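Local coordinates for protein transcriptional regulator (PDB 4IVN) that probably represses transcription of the nan genes for sialic acid catabolism, binding DNA through its RpiR-type helix-turn-helix domain and the sugar phosphate ManNAc-6P through its SIS domain, at residues 123-134 with 174-182; 148-156 with 261-269. All coordinates share one frame; numbering follows the deposited sequence.

Interaction 1: residues 123-134 with 174-182; sequences RVHQAEFIGCIG and QGDLWFAVS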
loop_
_atom_site.group_PDB
_atom_site.type_symbol
_atom_site.label_atom_id
_atom_site.label_comp_id
_atom_site.label_asym_id
_atom_site.label_seq_id
_atom_site.Cartn_x
_atom_site.Cartn_y
_atom_site.Cartn_z
ATOM N N ARG A 123 -8.308 18.039 12.670
ATOM C CA ARG A 123 -6.847 18.369 12.652
ATOM C C ARG A 123 -6.256 18.454 11.230
ATOM O O ARG A 123 -5.554 19.402 10.901
ATOM C CB ARG A 123 -6.118 17.361 13.508
ATOM C CG ARG A 123 -6.563 17.543 14.990
ATOM C CD ARG A 123 -5.571 16.989 15.989
ATOM N NE ARG A 123 -6.039 16.991 17.398
ATOM C CZ ARG A 123 -5.711 17.912 18.305
ATOM N NH1 ARG A 123 -4.966 18.977 17.965
ATOM N NH2 ARG A 123 -6.121 17.755 19.574
ATOM N N VAL A 124 -6.536 17.459 10.404
ATOM C CA VAL A 124 -6.102 17.479 9.020
ATOM C C VAL A 124 -6.643 18.692 8.251
ATOM O O VAL A 124 -5.898 19.414 7.552
ATOM C CB VAL A 124 -6.453 16.182 8.314
ATOM C CG1 VAL A 124 -6.010 16.265 6.822
ATOM C CG2 VAL A 124 -5.714 15.023 9.030
ATOM N N HIS A 125 -7.892 18.971 8.476
ATOM C CA HIS A 125 -8.526 20.089 7.803
ATOM C C HIS A 125 -7.814 21.362 8.166
ATOM O O HIS A 125 -7.496 22.155 7.270
ATOM C CB HIS A 125 -9.993 20.180 8.177
ATOM C CG HIS A 125 -10.648 21.405 7.605
ATOM N ND1 HIS A 125 -10.736 21.613 6.296
ATOM C CD2 HIS A 125 -11.152 22.564 8.223
ATOM C CE1 HIS A 125 -11.321 22.817 6.062
ATOM N NE2 HIS A 125 -11.604 23.378 7.231
ATOM N N GLN A 126 -7.501 21.534 9.455
ATOM C CA GLN A 126 -6.816 22.755 9.930
ATOM C C GLN A 126 -5.334 22.822 9.498
ATOM O O GLN A 126 -4.744 23.916 9.420
ATOM C CB GLN A 126 -6.869 22.899 11.473
ATOM C CG GLN A 126 -8.292 22.977 12.090
ATOM C CD GLN A 126 -9.135 24.163 11.567
ATOM O OE1 GLN A 126 -8.596 25.209 11.205
ATOM N NE2 GLN A 126 -10.465 23.990 11.522
ATOM N N ALA A 127 -4.731 21.664 9.214
ATOM C CA ALA A 127 -3.290 21.633 9.150
ATOM C C ALA A 127 -2.803 22.371 7.901
ATOM O O ALA A 127 -3.385 22.252 6.821
ATOM C CB ALA A 127 -2.802 20.205 9.192
ATOM N N GLU A 128 -1.752 23.161 8.036
ATOM C CA GLU A 128 -1.138 23.754 6.857
ATOM C C GLU A 128 -0.056 22.822 6.268
ATOM O O GLU A 128 0.252 22.831 5.055
ATOM C CB GLU A 128 -0.536 25.102 7.245
ATOM C CG GLU A 128 -1.658 26.171 7.345
ATOM C CD GLU A 128 -1.128 27.537 7.783
ATOM O OE1 GLU A 128 -0.148 27.579 8.546
ATOM O OE2 GLU A 128 -1.691 28.585 7.385
ATOM N N PHE A 129 0.491 21.962 7.111
ATOM C CA PHE A 129 1.601 21.090 6.600
ATOM C C PHE A 129 1.492 19.786 7.338
ATOM O O PHE A 129 1.213 19.777 8.570
ATOM C CB PHE A 129 2.993 21.728 6.843
ATOM C CG PHE A 129 4.172 20.761 6.545
ATOM C CD1 PHE A 129 4.682 20.663 5.273
ATOM C CD2 PHE A 129 4.694 19.930 7.564
ATOM C CE1 PHE A 129 5.785 19.803 5.015
ATOM C CE2 PHE A 129 5.744 19.067 7.293
ATOM C CZ PHE A 129 6.285 19.019 6.027
ATOM N N ILE A 130 1.634 18.689 6.596
ATOM C CA ILE A 130 1.476 17.390 7.208
ATOM C C ILE A 130 2.723 16.573 6.907
ATOM O O ILE A 130 3.081 16.302 5.693
ATOM C CB ILE A 130 0.200 16.666 6.670
ATOM C CG1 ILE A 130 -1.065 17.490 7.042
ATOM C CG2 ILE A 130 0.065 15.232 7.276
ATOM C CD1 ILE A 130 -2.350 16.956 6.426
ATOM N N GLY A 131 3.368 16.150 7.977
ATOM C CA GLY A 131 4.594 15.337 7.871
ATOM C C GLY A 131 4.218 13.896 8.183
ATOM O O GLY A 131 3.487 13.629 9.174
ATOM N N CYS A 132 4.737 12.927 7.418
ATOM C CA CYS A 132 4.389 11.521 7.719
ATOM C C CYS A 132 5.674 10.705 7.901
ATOM O O CYS A 132 6.648 11.009 7.221
ATOM C CB CYS A 132 3.610 10.886 6.566
ATOM S SG CYS A 132 2.113 11.834 6.172
ATOM N N ILE A 133 5.665 9.738 8.820
ATOM C CA ILE A 133 6.906 9.041 9.185
ATOM C C ILE A 133 6.604 7.552 9.258
ATOM O O ILE A 133 5.654 7.142 9.923
ATOM C CB ILE A 133 7.535 9.526 10.548
ATOM C CG1 ILE A 133 7.723 11.030 10.660
ATOM C CG2 ILE A 133 8.874 8.840 10.789
ATOM C CD1 ILE A 133 7.861 11.387 12.150
ATOM N N GLY A 134 7.451 6.726 8.588
ATOM C CA GLY A 134 7.327 5.300 8.710
ATOM C C GLY A 134 8.414 4.604 7.923
ATOM O O GLY A 134 8.943 5.180 6.932
ATOM N N GLN A 174 3.458 25.884 14.804
ATOM C CA GLN A 174 1.994 26.026 14.655
ATOM C C GLN A 174 1.524 25.928 13.234
ATOM O O GLN A 174 2.053 26.596 12.372
ATOM C CB GLN A 174 1.524 27.409 15.228
ATOM C CG GLN A 174 1.254 27.352 16.714
ATOM C CD GLN A 174 0.324 26.207 17.036
ATOM O OE1 GLN A 174 0.594 25.428 17.953
ATOM N NE2 GLN A 174 -0.718 26.031 16.207
ATOM N N GLY A 175 0.542 25.069 13.007
ATOM C CA GLY A 175 -0.028 24.829 11.708
ATOM C C GLY A 175 0.503 23.489 11.137
ATOM O O GLY A 175 -0.017 22.974 10.143
ATOM N N ASP A 176 1.558 22.933 11.737
ATOM C CA ASP A 176 2.027 21.570 11.240
ATOM C C ASP A 176 1.169 20.467 11.920
ATOM O O ASP A 176 0.688 20.671 13.024
ATOM C CB ASP A 176 3.508 21.298 11.617
ATOM C CG ASP A 176 4.443 22.269 10.982
ATOM O OD1 ASP A 176 3.992 22.881 9.976
ATOM O OD2 ASP A 176 5.640 22.393 11.424
ATOM N N LEU A 177 1.126 19.265 11.340
ATOM C CA LEU A 177 0.526 18.078 11.953
ATOM C C LEU A 177 1.404 16.877 11.483
ATOM O O LEU A 177 1.852 16.829 10.323
ATOM C CB LEU A 177 -0.863 17.835 11.346
ATOM C CG LEU A 177 -1.619 16.476 11.528
ATOM C CD1 LEU A 177 -2.013 16.427 12.996
ATOM C CD2 LEU A 177 -2.941 16.410 10.768
ATOM N N TRP A 178 1.660 15.922 12.378
ATOM C CA TRP A 178 2.489 14.718 12.034
ATOM C C TRP A 178 1.709 13.444 12.140
ATOM O O TRP A 178 0.948 13.276 13.080
ATOM C CB TRP A 178 3.649 14.579 12.973
ATOM C CG TRP A 178 4.582 15.700 12.693
ATOM C CD1 TRP A 178 4.539 17.017 13.186
ATOM C CD2 TRP A 178 5.658 15.650 11.789
ATOM N NE1 TRP A 178 5.542 17.764 12.629
ATOM C CE2 TRP A 178 6.260 16.994 11.776
ATOM C CE3 TRP A 178 6.247 14.611 11.029
ATOM C CZ2 TRP A 178 7.402 17.286 11.018
ATOM C CZ3 TRP A 178 7.376 14.921 10.254
ATOM C CH2 TRP A 178 7.957 16.231 10.275
ATOM N N PHE A 179 1.924 12.522 11.193
ATOM C CA PHE A 179 1.431 11.167 11.330
ATOM C C PHE A 179 2.616 10.201 11.524
ATOM O O PHE A 179 3.607 10.244 10.772
ATOM C CB PHE A 179 0.753 10.803 10.042
ATOM C CG PHE A 179 -0.667 11.320 9.977
ATOM C CD1 PHE A 179 -0.907 12.581 9.475
ATOM C CD2 PHE A 179 -1.733 10.568 10.452
ATOM C CE1 PHE A 179 -2.197 13.089 9.372
ATOM C CE2 PHE A 179 -3.027 11.091 10.376
ATOM C CZ PHE A 179 -3.242 12.355 9.911
ATOM N N ALA A 180 2.547 9.373 12.544
ATOM C CA ALA A 180 3.621 8.395 12.849
ATOM C C ALA A 180 2.976 7.090 12.451
ATOM O O ALA A 180 2.008 6.700 13.083
ATOM C CB ALA A 180 3.969 8.417 14.399
ATOM N N VAL A 181 3.477 6.454 11.379
ATOM C CA VAL A 181 2.953 5.174 10.900
ATOM C C VAL A 181 3.857 4.029 11.305
ATOM O O VAL A 181 5.005 3.925 10.861
ATOM C CB VAL A 181 2.823 5.152 9.338
ATOM C CG1 VAL A 181 2.091 3.846 8.868
ATOM C CG2 VAL A 181 2.087 6.456 8.907
ATOM N N SER A 182 3.353 3.159 12.159
ATOM C CA SER A 182 4.168 2.078 12.773
ATOM C C SER A 182 3.156 1.045 13.308
ATOM O O SER A 182 2.370 1.409 14.168
ATOM C CB SER A 182 4.971 2.657 13.939
ATOM O OG SER A 182 5.709 1.638 14.612
#
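Gly175 O takes two backbone N-H groups at once: Glu128 N lies 2.7 Å from it and in its carbonyl plane, whereas the bond from Phe129 N is longer and tilted out of that plane. Next along the strand, the carboxylate of Asp176 turns OD1 to Phe129 CB at 3.5 Å, while OD2 is held by Ser173 N and Ser172 OG. Leu177 sends its side chain to the other face, under the end of helix 114-126. With CG anti to the backbone N (chi1 165°), CD2 meets Val124 CG2 at 3.6 Å and CB rests on Ala127 CB. Here 129-133 and 176-181 are neighbouring parallel strands in the five-stranded sheet of the SIS domain: Leu177 bonds through N and O to Phe129 and Gly131, and Phe179 likewise to Gly131 and Ile133. The indole of Trp178 leans back over its neighbour, so that Gly131 CA sits over the six-membered ring, 3.9 Å from the centroid, in a CH-pi contact. Ile133 CD1 approaches the same indole obliquely, 3.8 Å from Trp178 CE3. Phe179 presents its ring edge to both Val124 of the helix, CG2 lying 3.7 Å from Phe179 CZ, and Ile130 of the neighbouring strand. Beyond Ala180, Val181 N closes the ladder on Ile133 O at 2.7 Å, one residue before Ser182, whose OG hydrogen-bonds the bound ManNAc-6P.

Interaction 2: residues 148-156 with 261-269; sequences RLIRIGKKA and YKDSVQETA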
loop_
_atom_site.group_PDB
_atom_site.type_symbol
_atom_site.label_atom_id
_atom_site.label_comp_id
_atom_site.label_asym_id
_atom_site.label_seq_id
_atom_site.Cartn_x
_atom_site.Cartn_y
_atom_site.Cartn_z
ATOM N N ARG A 148 -2.823 10.420 -0.796
ATOM C CA ARG A 148 -4.211 10.743 -0.732
ATOM C C ARG A 148 -4.404 12.256 -0.255
ATOM O O ARG A 148 -5.342 12.971 -0.702
ATOM C CB ARG A 148 -4.964 9.799 0.262
ATOM C CG ARG A 148 -5.126 8.357 -0.265
ATOM C CD ARG A 148 -5.995 8.356 -1.546
ATOM N NE ARG A 148 -7.352 8.770 -1.210
ATOM C CZ ARG A 148 -8.283 8.063 -0.566
ATOM N NH1 ARG A 148 -8.087 6.795 -0.200
ATOM N NH2 ARG A 148 -9.441 8.659 -0.280
ATOM N N LEU A 149 -3.522 12.694 0.635
ATOM C CA LEU A 149 -3.448 14.163 1.034
ATOM C C LEU A 149 -3.175 15.098 -0.122
ATOM O O LEU A 149 -3.835 16.136 -0.211
ATOM C CB LEU A 149 -2.460 14.456 2.177
ATOM C CG LEU A 149 -2.971 13.684 3.451
ATOM C CD1 LEU A 149 -1.993 13.617 4.623
ATOM C CD2 LEU A 149 -4.343 14.132 3.967
ATOM N N ILE A 150 -2.197 14.765 -0.955
ATOM C CA ILE A 150 -1.850 15.580 -2.090
ATOM C C ILE A 150 -3.007 15.624 -3.094
ATOM O O ILE A 150 -3.199 16.719 -3.676
ATOM C CB ILE A 150 -0.516 15.051 -2.734
ATOM C CG1 ILE A 150 0.629 15.467 -1.839
ATOM C CG2 ILE A 150 -0.305 15.578 -4.211
ATOM C CD1 ILE A 150 1.913 14.688 -2.180
ATOM N N ARG A 151 -3.801 14.532 -3.202
ATOM C CA ARG A 151 -4.999 14.528 -4.075
ATOM C C ARG A 151 -6.010 15.601 -3.642
ATOM O O ARG A 151 -6.626 16.278 -4.501
ATOM C CB ARG A 151 -5.696 13.155 -4.088
ATOM C CG ARG A 151 -4.943 12.038 -4.922
ATOM C CD ARG A 151 -4.477 12.430 -6.313
ATOM N NE ARG A 151 -5.608 12.873 -7.176
ATOM C CZ ARG A 151 -6.559 12.087 -7.687
ATOM N NH1 ARG A 151 -6.495 10.760 -7.594
ATOM N NH2 ARG A 151 -7.565 12.643 -8.362
ATOM N N ILE A 152 -6.172 15.771 -2.324
ATOM C CA ILE A 152 -7.011 16.876 -1.781
ATOM C C ILE A 152 -6.344 18.222 -1.593
ATOM O O ILE A 152 -6.964 19.161 -1.057
ATOM C CB ILE A 152 -7.789 16.434 -0.548
ATOM C CG1 ILE A 152 -6.892 16.168 0.689
ATOM C CG2 ILE A 152 -8.610 15.231 -0.991
ATOM C CD1 ILE A 152 -7.740 15.979 1.949
ATOM N N GLY A 153 -5.132 18.358 -2.096
ATOM C CA GLY A 153 -4.481 19.669 -2.180
ATOM C C GLY A 153 -3.772 20.047 -0.861
ATOM O O GLY A 153 -3.407 21.197 -0.683
ATOM N N LYS A 154 -3.496 19.074 0.029
ATOM C CA LYS A 154 -2.791 19.393 1.280
ATOM C C LYS A 154 -1.293 19.313 0.974
ATOM O O LYS A 154 -0.856 18.464 0.108
ATOM C CB LYS A 154 -3.078 18.378 2.387
ATOM C CG LYS A 154 -4.533 18.310 2.913
ATOM C CD LYS A 154 -5.056 19.681 3.338
ATOM C CE LYS A 154 -4.559 20.101 4.692
ATOM N NZ LYS A 154 -5.508 21.180 5.216
ATOM N N LYS A 155 -0.488 20.054 1.724
ATOM C CA LYS A 155 0.974 19.755 1.603
ATOM C C LYS A 155 1.293 18.571 2.504
ATOM O O LYS A 155 1.018 18.655 3.719
ATOM C CB LYS A 155 1.787 20.996 2.074
ATOM C CG LYS A 155 1.478 22.241 1.210
ATOM C CD LYS A 155 2.040 21.895 -0.194
ATOM C CE LYS A 155 2.188 23.111 -1.115
ATOM N NZ LYS A 155 0.925 23.929 -1.134
ATOM N N ALA A 156 1.803 17.479 1.951
ATOM C CA ALA A 156 2.161 16.318 2.769
ATOM C C ALA A 156 3.496 15.841 2.301
ATOM O O ALA A 156 3.781 15.717 1.079
ATOM C CB ALA A 156 1.132 15.206 2.655
ATOM N N TYR A 261 -12.969 19.884 -1.042
ATOM C CA TYR A 261 -11.787 19.068 -1.420
ATOM C C TYR A 261 -11.934 18.327 -2.726
ATOM O O TYR A 261 -10.968 18.053 -3.400
ATOM C CB TYR A 261 -11.436 18.064 -0.323
ATOM C CG TYR A 261 -10.841 18.728 0.925
ATOM C CD1 TYR A 261 -9.724 19.579 0.831
ATOM C CD2 TYR A 261 -11.322 18.414 2.162
ATOM C CE1 TYR A 261 -9.155 20.143 1.967
ATOM C CE2 TYR A 261 -10.776 18.986 3.331
ATOM C CZ TYR A 261 -9.709 19.840 3.216
ATOM O OH TYR A 261 -9.194 20.353 4.405
ATOM N N LYS A 262 -13.167 18.066 -3.126
ATOM C CA LYS A 262 -13.422 17.499 -4.437
ATOM C C LYS A 262 -12.914 18.349 -5.600
ATOM O O LYS A 262 -12.590 17.777 -6.627
ATOM C CB LYS A 262 -14.890 17.250 -4.635
ATOM C CG LYS A 262 -15.464 16.076 -3.870
ATOM C CD LYS A 262 -16.959 16.072 -4.215
ATOM C CE LYS A 262 -17.755 14.959 -3.563
ATOM N NZ LYS A 262 -19.081 14.817 -4.287
ATOM N N ASP A 263 -12.838 19.682 -5.463
ATOM C CA ASP A 263 -12.176 20.469 -6.508
ATOM C C ASP A 263 -10.715 20.119 -6.636
ATOM O O ASP A 263 -10.195 20.232 -7.778
ATOM C CB ASP A 263 -12.244 21.990 -6.290
ATOM C CG ASP A 263 -13.690 22.471 -6.064
ATOM O OD1 ASP A 263 -14.613 21.773 -6.472
ATOM O OD2 ASP A 263 -13.879 23.505 -5.428
ATOM N N SER A 264 -9.992 19.856 -5.503
ATOM C CA SER A 264 -8.597 19.436 -5.666
ATOM C C SER A 264 -8.516 18.077 -6.277
ATOM O O SER A 264 -7.606 17.857 -7.020
ATOM C CB SER A 264 -7.707 19.428 -4.368
ATOM O OG SER A 264 -7.616 20.801 -3.907
ATOM N N VAL A 265 -9.434 17.183 -5.933
ATOM C CA VAL A 265 -9.384 15.805 -6.517
ATOM C C VAL A 265 -9.486 15.948 -8.028
ATOM O O VAL A 265 -8.774 15.289 -8.779
ATOM C CB VAL A 265 -10.515 14.903 -5.996
ATOM C CG1 VAL A 265 -10.688 13.630 -6.900
ATOM C CG2 VAL A 265 -10.332 14.532 -4.489
ATOM N N GLN A 266 -10.362 16.851 -8.487
ATOM C CA GLN A 266 -10.571 16.998 -9.916
ATOM C C GLN A 266 -9.339 17.642 -10.556
ATOM O O GLN A 266 -8.845 17.175 -11.567
ATOM C CB GLN A 266 -11.835 17.855 -10.216
ATOM C CG GLN A 266 -11.984 18.117 -11.722
ATOM C CD GLN A 266 -13.236 18.932 -12.053
ATOM O OE1 GLN A 266 -14.250 18.812 -11.393
ATOM N NE2 GLN A 266 -13.165 19.713 -13.104
ATOM N N GLU A 267 -8.870 18.756 -9.983
ATOM C CA GLU A 267 -7.755 19.443 -10.570
ATOM C C GLU A 267 -6.438 18.612 -10.584
ATOM O O GLU A 267 -5.701 18.670 -11.575
ATOM C CB GLU A 267 -7.499 20.762 -9.849
ATOM C CG GLU A 267 -6.264 21.478 -10.442
ATOM C CD GLU A 267 -6.352 22.976 -10.261
ATOM O OE1 GLU A 267 -6.863 23.432 -9.200
ATOM O OE2 GLU A 267 -5.915 23.682 -11.189
ATOM N N THR A 268 -6.140 17.905 -9.489
ATOM C CA THR A 268 -4.989 16.980 -9.447
ATOM C C THR A 268 -5.100 15.855 -10.537
ATOM O O THR A 268 -4.080 15.479 -11.108
ATOM C CB THR A 268 -4.707 16.349 -8.064
ATOM O OG1 THR A 268 -5.883 15.675 -7.554
ATOM C CG2 THR A 268 -4.300 17.481 -7.015
ATOM N N ALA A 269 -6.304 15.411 -10.849
ATOM C CA ALA A 269 -6.583 14.427 -11.913
ATOM C C ALA A 269 -6.369 15.037 -13.284
ATOM O O ALA A 269 -5.879 14.379 -14.213
ATOM C CB ALA A 269 -8.060 13.942 -11.813
HETATM O O HOH W 1 -7.836 22.323 3.969
#
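A Schellman motif ends helix 137-151 of the SIS domain, and the turn it makes packs against helix 261-270 beside a bound ManNAc-6P. Gly153, with positive phi, is the C-prime residue: Lys154 N returns to Leu149 O and Gly153 N to Ile150 O. This brings the backbone of Ile152 up to Ser264, whose CB lies 3.3 Å from Ile152 C. Arg151 carries most of the polar contact. Its chain is bent at chi2 and chi3, which lays the guanidinium edge-on along the second helix. NE points almost straight at Thr268 OG1, 2.8 Å away with an N-H...O angle of 172°, and the hydroxyl lies in the guanidinium plane. NH2 reaches Val265 O at 2.9 Å, also near that plane; this carbonyl already accepts the helical bond from Ala269 N, and the two donors arrive from opposite faces of its plane. NH1 is taken by Tyr147 OH. All three guanidinium nitrogens thus have a protein partner, which probably sets the group's position against the ligand it touches; Tyr147 belongs to the same pocket. Gly234 of the second subunit packs on Arg151 as well, so the site lies close to the dimer interface. At the other end of the contact, Ile152 drops its CD1 over the centre of the Tyr261 ring, 4.2 Å from the centroid and 6° off the normal, while its CG2 branch meets Val265 CG2. The phenol OH hydrogen-bonds His125 ND1, and Lys154 NZ is held mainly by Ala127 O and Val124 O. Lys154 NZ also donates to a water, 2.9 Å from NZ.

The centres of interactions 1 and 2 lie about 16 Å apart on the same side of the chain's centre, and their segments alternate along the sequence: 123-134, 148-156, 174-182, 261-269. Strand 129-133 leads into helix 137-151, whose end begins interaction 2, and the chain returns as strand 156-159 on the flank of 129-133 away from 176-181. Ile130 N bonds to Lys155 O there. The end of helix 114-126 also touches the start of helix 261-270. Interaction 1 leads from the central sheet into one ManNAc-6P pocket, while interaction 2 borders another beside the second subunit, consistent with sugar-phosphate sites placed near the dimer interface.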